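Local coordinates for protein beta-N-acetylhexosaminidase (Streptomyces plicatus, PDB 1JAK) that probably hydrolyses terminal beta-linked N-acetylhexosamine residues from glycans, as a family 20 glycoside hydrolase using substrate-assisted catalysis, at residues V60-L64 with F120-L126; R87-G93 with V109-K115; L392-T398 with R422-W426; Y399-T405 with W414-E419. All coordinates share one frame; numbering follows the deposited sequence.

Contact 1: residues V60-L64 with F120-L126; sequences VGDYL and FHGVQTL
Tyr63 lays one face of its ring against Phe120, whose CE1 lies 3.3 Å above the tyrosine plane, over its centre. The ring centroids are 4.6 Å apart and the planes meet at 42°. Tyr63 turns its ring away from its own backbone N (chi1 172°), which carries it across to Phe120, and the two side chains cross at about a right angle. Gln124 completes the trio. Its chain bends at chi2, bringing NE2 over a face of the Phe120 ring, towards the rim, and within 3.1 Å of Tyr63 OH. This N-H points at the hydroxyl at 166° and the acceptor lies in the amide plane, so the bond is nearly straight; Arg127 holds the other end of the amide through Gln124 OE1, which fixes the amide's rotation from both sides. Beyond the rings the contact turns aliphatic. Val123 divides its methyls: CG1 sits at the edge of the Tyr63 ring and 3.9 Å from Leu64 CD1, while CG2 is 4.1 Å from Val60 CG1. Leu64 CD1 also reaches Leu126 CD2, at 4.2 Å. Nearly all the participating residues are buried, and His244 adds another ring beside Phe120. The axes of the two helix segments approach to 10.4 Å and run nearly parallel, while Val60 and Leu64 also touch Leu88 and Ile86 of strand 86-90. Two helices side by side against a mixed sheet mark the alpha/beta layering of the non-catalytic domain that precedes the family 20 barrel.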
# COMPACT_ATOMS: atom_id res chain seq x y z
N VAL A 60 -20.68 -0.72 0.41
CA VAL A 60 -19.97 -1.06 -0.82
C VAL A 60 -20.79 -0.61 -2.01
O VAL A 60 -20.25 -0.18 -3.03
CB VAL A 60 -19.72 -2.58 -0.93
CG1 VAL A 60 -18.92 -2.88 -2.19
CG2 VAL A 60 -18.98 -3.08 0.31
N GLY A 61 -22.11 -0.70 -1.88
CA GLY A 61 -22.99 -0.27 -2.95
C GLY A 61 -22.85 1.22 -3.20
O GLY A 61 -22.74 1.66 -4.35
N ASP A 62 -22.84 2.01 -2.13
CA ASP A 62 -22.69 3.45 -2.26
C ASP A 62 -21.33 3.79 -2.86
O ASP A 62 -21.20 4.72 -3.65
CB ASP A 62 -22.82 4.16 -0.91
CG ASP A 62 -24.21 4.04 -0.31
OD1 ASP A 62 -25.19 3.98 -1.08
OD2 ASP A 62 -24.32 4.02 0.93
N TYR A 63 -20.31 3.02 -2.48
CA TYR A 63 -18.96 3.24 -3.00
C TYR A 63 -18.95 3.06 -4.51
O TYR A 63 -18.37 3.86 -5.25
CB TYR A 63 -17.99 2.24 -2.36
CG TYR A 63 -16.62 2.25 -2.98
CD1 TYR A 63 -15.69 3.23 -2.65
CD2 TYR A 63 -16.24 1.27 -3.90
CE1 TYR A 63 -14.42 3.25 -3.23
CE2 TYR A 63 -14.98 1.28 -4.49
CZ TYR A 63 -14.08 2.26 -4.15
OH TYR A 63 -12.83 2.26 -4.72
N LEU A 64 -19.60 1.99 -4.97
CA LEU A 64 -19.68 1.70 -6.40
C LEU A 64 -20.46 2.79 -7.14
O LEU A 64 -20.02 3.27 -8.18
CB LEU A 64 -20.34 0.34 -6.62
CG LEU A 64 -20.65 -0.01 -8.08
CD1 LEU A 64 -19.37 -0.02 -8.90
CD2 LEU A 64 -21.34 -1.36 -8.15
N PHE A 120 -15.92 -5.52 -2.26
CA PHE A 120 -15.11 -4.36 -2.60
C PHE A 120 -14.08 -4.73 -3.67
O PHE A 120 -13.88 -4.00 -4.64
CB PHE A 120 -14.40 -3.84 -1.35
CG PHE A 120 -13.73 -2.50 -1.54
CD1 PHE A 120 -14.47 -1.33 -1.50
CD2 PHE A 120 -12.36 -2.43 -1.74
CE1 PHE A 120 -13.85 -0.09 -1.67
CE2 PHE A 120 -11.73 -1.19 -1.91
CZ PHE A 120 -12.47 -0.02 -1.87
N HIS A 121 -13.42 -5.87 -3.49
CA HIS A 121 -12.43 -6.32 -4.46
C HIS A 121 -13.12 -6.63 -5.79
O HIS A 121 -12.55 -6.38 -6.86
CB HIS A 121 -11.69 -7.54 -3.91
CG HIS A 121 -10.85 -7.22 -2.72
ND1 HIS A 121 -10.51 -8.16 -1.77
CD2 HIS A 121 -10.27 -6.06 -2.32
CE1 HIS A 121 -9.77 -7.59 -0.83
NE2 HIS A 121 -9.61 -6.32 -1.14
N GLY A 122 -14.33 -7.17 -5.73
CA GLY A 122 -15.06 -7.47 -6.95
C GLY A 122 -15.32 -6.18 -7.71
O GLY A 122 -15.29 -6.14 -8.95
N VAL A 123 -15.59 -5.11 -6.97
CA VAL A 123 -15.84 -3.80 -7.57
C VAL A 123 -14.59 -3.31 -8.28
O VAL A 123 -14.67 -2.73 -9.36
CB VAL A 123 -16.28 -2.77 -6.49
CG1 VAL A 123 -16.17 -1.35 -7.04
CG2 VAL A 123 -17.71 -3.05 -6.06
N GLN A 124 -13.42 -3.54 -7.69
CA GLN A 124 -12.17 -3.10 -8.31
C GLN A 124 -11.97 -3.80 -9.66
O GLN A 124 -11.38 -3.25 -10.58
CB GLN A 124 -10.98 -3.38 -7.40
CG GLN A 124 -11.06 -2.69 -6.04
CD GLN A 124 -11.37 -1.20 -6.14
OE1 GLN A 124 -10.93 -0.53 -7.07
NE2 GLN A 124 -12.12 -0.69 -5.18
N THR A 125 -12.46 -5.03 -9.77
CA THR A 125 -12.36 -5.77 -11.02
C THR A 125 -13.36 -5.19 -12.01
O THR A 125 -13.05 -4.97 -13.18
CB THR A 125 -12.64 -7.26 -10.79
OG1 THR A 125 -11.55 -7.83 -10.06
CG2 THR A 125 -12.80 -7.99 -12.13
N LEU A 126 -14.58 -4.94 -11.53
CA LEU A 126 -15.63 -4.39 -12.37
C LEU A 126 -15.23 -3.07 -13.04
O LEU A 126 -15.50 -2.86 -14.22
CB LEU A 126 -16.91 -4.18 -11.56
CG LEU A 126 -18.10 -3.55 -12.29
CD1 LEU A 126 -18.50 -4.43 -13.48
CD2 LEU A 126 -19.27 -3.41 -11.33

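Contact 2: residues R87-G93 with V109-K115; sequences RLRLAGG and VTITARK
Arg89 turns the edge of its guanidinium to Thr112, with NH1 3.0 Å from OG1, an N-H angle of 153° and the hydroxyl in the guanidinium plane. The neighbouring Arg87 guanidinium has Arg89 CB over the centre of one face, 3.8 Å above the plane, and its NH2 makes a salt bridge to Asp52. The third flat group, that of Arg114, curls back to the loop end of 87-93, where NH1 donates to Gly93 O at 3.1 Å; this bond is bent (138°), with the acceptor tilted out of the guanidinium plane. In Arg89, chi1 sets CG beside Thr112 and the bend at chi3 (-66°) turns NH1 back to the hydroxyl. On the way its CD rests 3.6 Å from Thr110 CG2. With a leucine in place of Arg89, Thr112 OG1 would probably be left without this donor, and the threonine without the group that lies along it. On the reverse face Leu88 CD2 and Ile111 CD1 lie side by side, 3.9 Å apart. Between the faces runs a parallel ladder pairing Arg87 with Thr110 through Leu90 with Ala113. Arg89 sits at its middle, its N 2.9 Å from Ile111 O and its O accepting from Ala113 N. The ladder extends into the loop as Ala91 N donates to Ala113 O at 2.9 Å, and Leu90 CA approaches the same oxygen at 3.1 Å as a CA-H...O contact. Strand 108-113 pairs on its other edge with strand 100-105, strand 86-90 pairs in parallel with strand 49-50 on its other side, through Leu88 and Arg50, and Leu88, Leu90 and Ile111 face helices 55-72 and 116-129.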
# COMPACT_ATOMS: atom_id res chain seq x y z
N ARG A 87 -25.83 -6.55 -8.78
CA ARG A 87 -26.13 -7.06 -7.45
C ARG A 87 -24.88 -7.43 -6.66
O ARG A 87 -23.99 -8.11 -7.17
CB ARG A 87 -27.03 -8.29 -7.55
CG ARG A 87 -27.34 -8.96 -6.21
CD ARG A 87 -28.83 -8.95 -5.92
NE ARG A 87 -29.18 -9.72 -4.72
CZ ARG A 87 -28.83 -9.40 -3.48
NH1 ARG A 87 -28.11 -8.31 -3.24
NH2 ARG A 87 -29.22 -10.17 -2.46
N LEU A 88 -24.83 -6.96 -5.42
CA LEU A 88 -23.73 -7.25 -4.52
C LEU A 88 -24.35 -8.10 -3.43
O LEU A 88 -25.21 -7.64 -2.68
CB LEU A 88 -23.16 -5.95 -3.93
CG LEU A 88 -22.77 -4.87 -4.94
CD1 LEU A 88 -22.16 -3.68 -4.21
CD2 LEU A 88 -21.79 -5.43 -5.96
N ARG A 89 -23.92 -9.36 -3.33
CA ARG A 89 -24.49 -10.24 -2.33
C ARG A 89 -23.49 -10.99 -1.47
O ARG A 89 -22.47 -11.47 -1.95
CB ARG A 89 -25.43 -11.24 -3.00
CG ARG A 89 -24.82 -12.01 -4.15
CD ARG A 89 -25.90 -12.76 -4.93
NE ARG A 89 -26.53 -13.82 -4.14
CZ ARG A 89 -25.95 -14.99 -3.87
NH1 ARG A 89 -24.74 -15.25 -4.32
NH2 ARG A 89 -26.60 -15.89 -3.14
N LEU A 90 -23.80 -11.06 -0.18
CA LEU A 90 -22.97 -11.77 0.78
C LEU A 90 -23.58 -13.15 0.98
O LEU A 90 -24.75 -13.27 1.32
CB LEU A 90 -22.93 -11.01 2.11
CG LEU A 90 -22.30 -9.63 2.06
CD1 LEU A 90 -22.51 -8.91 3.39
CD2 LEU A 90 -20.82 -9.76 1.74
N ALA A 91 -22.78 -14.18 0.75
CA ALA A 91 -23.25 -15.55 0.90
C ALA A 91 -22.08 -16.49 1.11
O ALA A 91 -20.92 -16.10 0.96
CB ALA A 91 -24.03 -15.96 -0.34
N GLY A 92 -22.39 -17.73 1.47
CA GLY A 92 -21.35 -18.71 1.68
C GLY A 92 -20.69 -19.01 0.36
O GLY A 92 -21.28 -18.79 -0.70
N GLY A 93 -19.46 -19.50 0.40
CA GLY A 93 -18.74 -19.82 -0.82
C GLY A 93 -17.26 -19.96 -0.54
O GLY A 93 -16.80 -19.56 0.53
N VAL A 109 -24.99 -8.05 -13.67
CA VAL A 109 -23.70 -8.39 -13.09
C VAL A 109 -23.92 -8.67 -11.62
O VAL A 109 -24.56 -7.89 -10.92
CB VAL A 109 -22.69 -7.22 -13.23
CG1 VAL A 109 -21.45 -7.51 -12.39
CG2 VAL A 109 -22.29 -7.04 -14.68
N THR A 110 -23.42 -9.81 -11.16
CA THR A 110 -23.56 -10.19 -9.77
C THR A 110 -22.20 -10.47 -9.16
O THR A 110 -21.43 -11.27 -9.69
CB THR A 110 -24.44 -11.44 -9.60
OG1 THR A 110 -25.75 -11.18 -10.12
CG2 THR A 110 -24.54 -11.82 -8.13
N ILE A 111 -21.92 -9.79 -8.05
CA ILE A 111 -20.67 -9.99 -7.34
C ILE A 111 -21.05 -10.64 -6.02
O ILE A 111 -21.81 -10.08 -5.23
CB ILE A 111 -19.95 -8.65 -7.06
CG1 ILE A 111 -19.52 -8.01 -8.39
CG2 ILE A 111 -18.73 -8.88 -6.17
CD1 ILE A 111 -18.91 -6.63 -8.24
N THR A 112 -20.53 -11.85 -5.80
CA THR A 112 -20.83 -12.60 -4.59
C THR A 112 -19.57 -12.80 -3.76
O THR A 112 -18.51 -13.10 -4.30
CB THR A 112 -21.42 -13.98 -4.93
OG1 THR A 112 -22.57 -13.82 -5.77
CG2 THR A 112 -21.82 -14.72 -3.66
N ALA A 113 -19.70 -12.65 -2.44
CA ALA A 113 -18.56 -12.82 -1.54
C ALA A 113 -19.04 -13.17 -0.14
O ALA A 113 -20.22 -13.05 0.17
CB ALA A 113 -17.72 -11.55 -1.51
N ARG A 114 -18.11 -13.59 0.72
CA ARG A 114 -18.46 -13.93 2.09
C ARG A 114 -18.45 -12.67 2.95
O ARG A 114 -19.24 -12.54 3.88
CB ARG A 114 -17.47 -14.94 2.67
CG ARG A 114 -17.41 -16.26 1.92
CD ARG A 114 -16.38 -17.20 2.55
NE ARG A 114 -16.76 -17.62 3.89
CZ ARG A 114 -17.72 -18.51 4.15
NH1 ARG A 114 -18.39 -19.08 3.15
NH2 ARG A 114 -18.01 -18.83 5.40
N LYS A 115 -17.56 -11.73 2.62
CA LYS A 115 -17.45 -10.49 3.37
C LYS A 115 -17.39 -9.25 2.48
O LYS A 115 -17.13 -9.34 1.28
CB LYS A 115 -16.22 -10.53 4.29
CG LYS A 115 -16.32 -11.58 5.39
CD LYS A 115 -15.28 -11.35 6.47
CE LYS A 115 -15.49 -12.29 7.65
NZ LYS A 115 -14.50 -12.05 8.74

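Contact 3: residues L392-T398 with R422-W426; sequences LSPADRT and RSYDW
Arg397 can be traced atom by atom across Trp426 and Arg422. Its CB lies 3.9 Å from Trp426 NE1, and CG passes over the indole face towards the rim. The chain then bends at chi2 (-78°), which places CD over the five-membered ring, 4.1 Å from its centroid, in a CH-pi contact. At the tip, NH1 donates to Arg422 O at 2.9 Å and 159°, in the carbonyl plane and on a lone pair, while NH2 forms a salt bridge to Asp370. The guanidinium itself is sandwiched: Arg422's lies flat on one face, centres 4.2 Å apart and planes at 10°, and Trp426 CB sits over the opposite face. Acidic partners probably offset the like charges of this stack. Arg422 NH2 makes a salt bridge to Asp396 OD2 at 2.9 Å, approaching from above the carboxylate plane, and a second one to Asp370. Ser423 OG adds a bond to Arg397 O, 2.7 Å away. The indole is steadied by Trp426 NE1, which donates to Ser423 O at 2.8 Å, and its benzo edge meets Thr398 CG2, 3.7 Å from CZ2, and Leu392 CD1; Pro394 CD comes in obliquely. With the indole of Trp426 cut back to an alanine, a gap is likely to open beneath the Arg397 methylenes, and Leu392, Pro394 and Thr398 would lose their common partner. Asp425 centres an inverse gamma turn that carries the chain from the helix end to this indole. This is a long loop following the seventh strand of a TIM barrel, bound back on itself at the side of the barrel that carries the active site.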
# COMPACT_ATOMS: atom_id res chain seq x y z
N LEU A 392 8.02 -9.06 1.75
CA LEU A 392 9.04 -8.79 0.74
C LEU A 392 8.85 -7.49 -0.03
O LEU A 392 7.82 -7.29 -0.67
CB LEU A 392 9.12 -9.95 -0.25
CG LEU A 392 9.44 -11.33 0.36
CD1 LEU A 392 9.49 -12.36 -0.75
CD2 LEU A 392 10.76 -11.27 1.11
N SER A 393 9.85 -6.61 0.04
CA SER A 393 9.84 -5.34 -0.67
C SER A 393 11.28 -4.99 -1.04
O SER A 393 11.85 -4.01 -0.55
CB SER A 393 9.22 -4.23 0.19
OG SER A 393 10.01 -3.96 1.34
N PRO A 394 11.90 -5.80 -1.92
CA PRO A 394 13.29 -5.60 -2.36
C PRO A 394 13.50 -4.19 -2.92
O PRO A 394 12.72 -3.72 -3.74
CB PRO A 394 13.48 -6.68 -3.43
CG PRO A 394 12.48 -7.74 -3.03
CD PRO A 394 11.28 -6.91 -2.65
N ALA A 395 14.57 -3.54 -2.48
CA ALA A 395 14.86 -2.18 -2.93
C ALA A 395 15.11 -2.08 -4.43
O ALA A 395 14.93 -1.01 -5.01
CB ALA A 395 16.05 -1.61 -2.16
N ASP A 396 15.53 -3.17 -5.05
CA ASP A 396 15.78 -3.16 -6.49
C ASP A 396 14.62 -3.80 -7.25
O ASP A 396 14.78 -4.25 -8.39
CB ASP A 396 17.11 -3.88 -6.81
CG ASP A 396 17.12 -5.33 -6.38
OD1 ASP A 396 16.26 -5.75 -5.58
OD2 ASP A 396 18.03 -6.07 -6.84
N ARG A 397 13.45 -3.83 -6.61
CA ARG A 397 12.26 -4.41 -7.22
C ARG A 397 11.00 -3.58 -6.99
O ARG A 397 10.36 -3.13 -7.94
CB ARG A 397 11.98 -5.81 -6.67
CG ARG A 397 13.10 -6.81 -6.86
CD ARG A 397 13.14 -7.34 -8.27
NE ARG A 397 14.19 -8.35 -8.42
CZ ARG A 397 14.38 -9.07 -9.52
NH1 ARG A 397 13.58 -8.91 -10.56
NH2 ARG A 397 15.38 -9.94 -9.57
N THR A 398 10.64 -3.38 -5.72
CA THR A 398 9.41 -2.66 -5.39
C THR A 398 9.51 -1.28 -4.75
O THR A 398 8.50 -0.75 -4.29
CB THR A 398 8.50 -3.54 -4.51
OG1 THR A 398 9.08 -3.68 -3.21
CG2 THR A 398 8.34 -4.93 -5.14
N ARG A 422 11.60 -5.59 -14.43
CA ARG A 422 12.34 -6.01 -13.24
C ARG A 422 11.46 -5.97 -11.99
O ARG A 422 11.53 -6.87 -11.14
CB ARG A 422 13.57 -5.13 -13.02
CG ARG A 422 14.42 -5.59 -11.84
CD ARG A 422 15.62 -4.68 -11.58
NE ARG A 422 16.48 -5.21 -10.52
CZ ARG A 422 17.28 -6.26 -10.66
NH1 ARG A 422 17.34 -6.90 -11.82
NH2 ARG A 422 18.03 -6.66 -9.64
N SER A 423 10.64 -4.94 -11.87
CA SER A 423 9.77 -4.80 -10.72
C SER A 423 8.73 -5.91 -10.60
O SER A 423 8.36 -6.31 -9.50
CB SER A 423 9.05 -3.44 -10.78
OG SER A 423 8.27 -3.22 -9.62
N TYR A 424 8.29 -6.43 -11.75
CA TYR A 424 7.27 -7.47 -11.81
C TYR A 424 7.76 -8.91 -11.92
O TYR A 424 7.18 -9.83 -11.34
CB TYR A 424 6.35 -7.19 -13.00
CG TYR A 424 5.34 -8.28 -13.31
CD1 TYR A 424 4.13 -8.35 -12.62
CD2 TYR A 424 5.59 -9.24 -14.29
CE1 TYR A 424 3.19 -9.35 -12.89
CE2 TYR A 424 4.66 -10.25 -14.57
CZ TYR A 424 3.46 -10.29 -13.87
OH TYR A 424 2.53 -11.27 -14.15
N ASP A 425 8.83 -9.10 -12.68
CA ASP A 425 9.35 -10.43 -12.98
C ASP A 425 10.07 -11.26 -11.92
O ASP A 425 11.25 -11.57 -12.07
CB ASP A 425 10.21 -10.33 -14.24
CG ASP A 425 10.08 -11.54 -15.14
OD1 ASP A 425 9.23 -12.41 -14.85
OD2 ASP A 425 10.82 -11.61 -16.14
N TRP A 426 9.35 -11.62 -10.87
CA TRP A 426 9.91 -12.47 -9.81
C TRP A 426 8.79 -13.18 -9.06
O TRP A 426 7.61 -12.85 -9.21
CB TRP A 426 10.81 -11.67 -8.85
CG TRP A 426 10.19 -10.47 -8.20
CD1 TRP A 426 9.87 -9.28 -8.79
CD2 TRP A 426 9.85 -10.33 -6.81
NE1 TRP A 426 9.35 -8.41 -7.86
CE2 TRP A 426 9.33 -9.03 -6.64
CE3 TRP A 426 9.94 -11.18 -5.70
CZ2 TRP A 426 8.89 -8.55 -5.40
CZ3 TRP A 426 9.51 -10.70 -4.46
CH2 TRP A 426 8.99 -9.40 -4.32

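Contact 4: residues Y399-T405 with W414-E419; sequences YLDMKYT and WAGYVE. With IFG ((2R,3R,4S,5R)-2-acetamido-3,4-dihydroxy-5-hydroxymethyl-piperidine), chain F.
Lys403 O accepts from Val418 N at 2.9 Å and 170°, in the carbonyl plane, tying two irregular stretches just beyond the type I turn of Tyr399 to Met402. Met402, its chain bent at chi2 and chi3, crosses Trp414 at about a right angle. Its SD stands 4.3 Å from the centroid of the five-membered ring, a Met-aromatic contact over the face, and its CE packs 3.6 Å from Ala415 CB. A chi1 of 66° tucks the Trp414 indole in between its own N and C, a rotation that turns its edge to the inhibitor. There NE1 donates to IFG O6 at 2.8 Å and 166°, in the ring plane. The same O6 donates to Asp401 OD2, 2.7 Å away, so one hydroxyl is gripped by a donor and an acceptor. Tyr399 OH donates to IFG O7 at 2.7 Å. At the far end Thr405 C lies over a face of the Tyr417 ring, with Lys403 CB at its edge, and a water that accepts from Lys403 NZ at 3.0 Å also bonds Tyr417 OH at 2.7 Å. Asp319, Glu320, Arg168 and Glu450 also hydrogen-bond the ligand. The chemistry implies recognition at two points: Trp414 and Asp401 read the hydroxymethyl group, while Tyr399 orients the acetamido oxygen, consistent with a mechanism in which that group assists catalysis.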
# COMPACT_ATOMS: atom_id res chain seq x y z
N TYR A 399 10.71 -0.71 -4.69
CA TYR A 399 10.87 0.63 -4.14
C TYR A 399 10.46 1.57 -5.28
O TYR A 399 11.20 1.74 -6.26
CB TYR A 399 12.32 0.86 -3.72
CG TYR A 399 12.58 0.54 -2.26
CD1 TYR A 399 11.92 -0.51 -1.63
CD2 TYR A 399 13.46 1.31 -1.51
CE1 TYR A 399 12.12 -0.79 -0.28
CE2 TYR A 399 13.68 1.05 -0.16
CZ TYR A 399 13.00 -0.00 0.45
OH TYR A 399 13.17 -0.25 1.79
N LEU A 400 9.28 2.17 -5.15
CA LEU A 400 8.75 3.04 -6.19
C LEU A 400 9.48 4.37 -6.38
O LEU A 400 9.21 5.09 -7.34
CB LEU A 400 7.26 3.28 -5.95
CG LEU A 400 6.43 1.98 -5.90
CD1 LEU A 400 5.03 2.29 -5.41
CD2 LEU A 400 6.39 1.34 -7.29
N ASP A 401 10.38 4.71 -5.46
CA ASP A 401 11.15 5.94 -5.58
C ASP A 401 12.39 5.72 -6.44
O ASP A 401 13.09 6.68 -6.77
CB ASP A 401 11.57 6.45 -4.20
CG ASP A 401 12.50 5.48 -3.49
OD1 ASP A 401 12.18 4.28 -3.43
OD2 ASP A 401 13.55 5.93 -2.98
N MET A 402 12.67 4.47 -6.80
CA MET A 402 13.86 4.19 -7.60
C MET A 402 13.65 4.54 -9.07
O MET A 402 12.61 4.24 -9.65
CB MET A 402 14.27 2.72 -7.45
CG MET A 402 15.79 2.51 -7.38
SD MET A 402 16.57 3.35 -5.97
CE MET A 402 15.74 2.54 -4.59
N LYS A 403 14.65 5.18 -9.66
CA LYS A 403 14.58 5.57 -11.07
C LYS A 403 14.40 4.39 -12.01
O LYS A 403 14.90 3.29 -11.75
CB LYS A 403 15.86 6.32 -11.47
CG LYS A 403 16.03 7.67 -10.81
CD LYS A 403 17.30 8.36 -11.30
CE LYS A 403 17.48 9.72 -10.65
NZ LYS A 403 18.72 10.39 -11.14
N TYR A 404 13.68 4.62 -13.10
CA TYR A 404 13.44 3.60 -14.11
C TYR A 404 14.71 3.42 -14.93
O TYR A 404 15.09 2.30 -15.30
CB TYR A 404 12.32 4.03 -15.05
CG TYR A 404 11.00 4.30 -14.38
CD1 TYR A 404 10.17 3.25 -14.00
CD2 TYR A 404 10.57 5.60 -14.14
CE1 TYR A 404 8.93 3.49 -13.41
CE2 TYR A 404 9.34 5.86 -13.55
CZ TYR A 404 8.52 4.80 -13.20
OH TYR A 404 7.29 5.05 -12.65
N THR A 405 15.36 4.54 -15.24
CA THR A 405 16.59 4.57 -16.01
C THR A 405 17.41 5.75 -15.53
O THR A 405 16.96 6.55 -14.71
CB THR A 405 16.34 4.76 -17.52
OG1 THR A 405 15.87 6.10 -17.76
CG2 THR A 405 15.30 3.77 -18.03
N TRP A 414 20.52 4.60 -5.96
CA TRP A 414 21.46 3.81 -5.16
C TRP A 414 21.26 2.30 -5.29
O TRP A 414 22.21 1.54 -5.11
CB TRP A 414 21.39 4.22 -3.69
CG TRP A 414 20.08 3.90 -3.03
CD1 TRP A 414 18.99 4.73 -2.91
CD2 TRP A 414 19.72 2.67 -2.40
NE1 TRP A 414 17.98 4.07 -2.25
CE2 TRP A 414 18.40 2.81 -1.93
CE3 TRP A 414 20.38 1.45 -2.20
CZ2 TRP A 414 17.72 1.78 -1.26
CZ3 TRP A 414 19.72 0.42 -1.54
CH2 TRP A 414 18.40 0.60 -1.08
N ALA A 415 20.04 1.87 -5.60
CA ALA A 415 19.76 0.45 -5.75
C ALA A 415 19.77 0.05 -7.22
O ALA A 415 19.22 -0.99 -7.61
CB ALA A 415 18.39 0.12 -5.13
N GLY A 416 20.41 0.88 -8.04
CA GLY A 416 20.46 0.63 -9.46
C GLY A 416 19.17 1.13 -10.08
O GLY A 416 18.43 1.86 -9.43
N TYR A 417 18.90 0.75 -11.32
CA TYR A 417 17.68 1.18 -11.99
C TYR A 417 16.66 0.06 -11.97
O TYR A 417 17.02 -1.11 -11.97
CB TYR A 417 18.01 1.61 -13.42
CG TYR A 417 18.93 2.80 -13.43
CD1 TYR A 417 18.54 4.00 -12.84
CD2 TYR A 417 20.23 2.71 -13.94
CE1 TYR A 417 19.41 5.08 -12.74
CE2 TYR A 417 21.11 3.79 -13.85
CZ TYR A 417 20.69 4.97 -13.24
OH TYR A 417 21.55 6.04 -13.12
N VAL A 418 15.39 0.43 -11.93
CA VAL A 418 14.34 -0.57 -11.86
C VAL A 418 13.23 -0.31 -12.86
O VAL A 418 12.30 0.46 -12.59
CB VAL A 418 13.75 -0.63 -10.43
CG1 VAL A 418 12.69 -1.72 -10.34
CG2 VAL A 418 14.87 -0.89 -9.42
N GLU A 419 13.33 -0.93 -14.03
CA GLU A 419 12.30 -0.78 -15.05
C GLU A 419 11.08 -1.61 -14.67
O GLU A 419 11.10 -2.35 -13.68
CB GLU A 419 12.82 -1.20 -16.43
CG GLU A 419 13.18 -0.03 -17.35
CD GLU A 419 11.97 0.68 -17.94
OE1 GLU A 419 10.82 0.34 -17.57
OE2 GLU A 419 12.16 1.58 -18.79
N1 IFG F . 16.47 3.51 2.60
C2 IFG F . 15.74 4.09 3.76
C3 IFG F . 14.51 5.01 3.39
C4 IFG F . 14.74 5.90 2.15
C5 IFG F . 15.21 5.00 1.00
C6 IFG F . 15.44 5.71 -0.33
C7 IFG F . 14.60 1.95 4.15
C8 IFG F . 14.07 0.81 4.99
C9 IFG F . 16.50 4.25 1.33
N2 IFG F . 15.30 3.01 4.66
O7 IFG F . 14.39 1.89 2.95
O3 IFG F . 14.19 5.83 4.51
O4 IFG F . 15.75 6.85 2.45
O6 IFG F . 15.37 4.80 -1.42
O HOH W 1 20.91 8.47 -12.01

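From the N terminus, contact 1 closes a loop from helix 55-72 to helix 116-129. Contact 2 is nested inside it, pairing strands 86-90 and 108-113, and the latter strand leads directly into the second helix. The two touch, Ile111 CD1 meeting the backbone of Gly122, so helices and sheet form one layered domain. Much later, contact 3 closes the long loop after strand 389-392 of the catalytic barrel, and contact 4 nests within it, with Ala395 packed on Trp414. Contact 4 carries ligand-pocket residues, whereas contact 3 joins the two ends of the loop. Contacts 1 and 4 do not touch; their centres are about 33 Å apart.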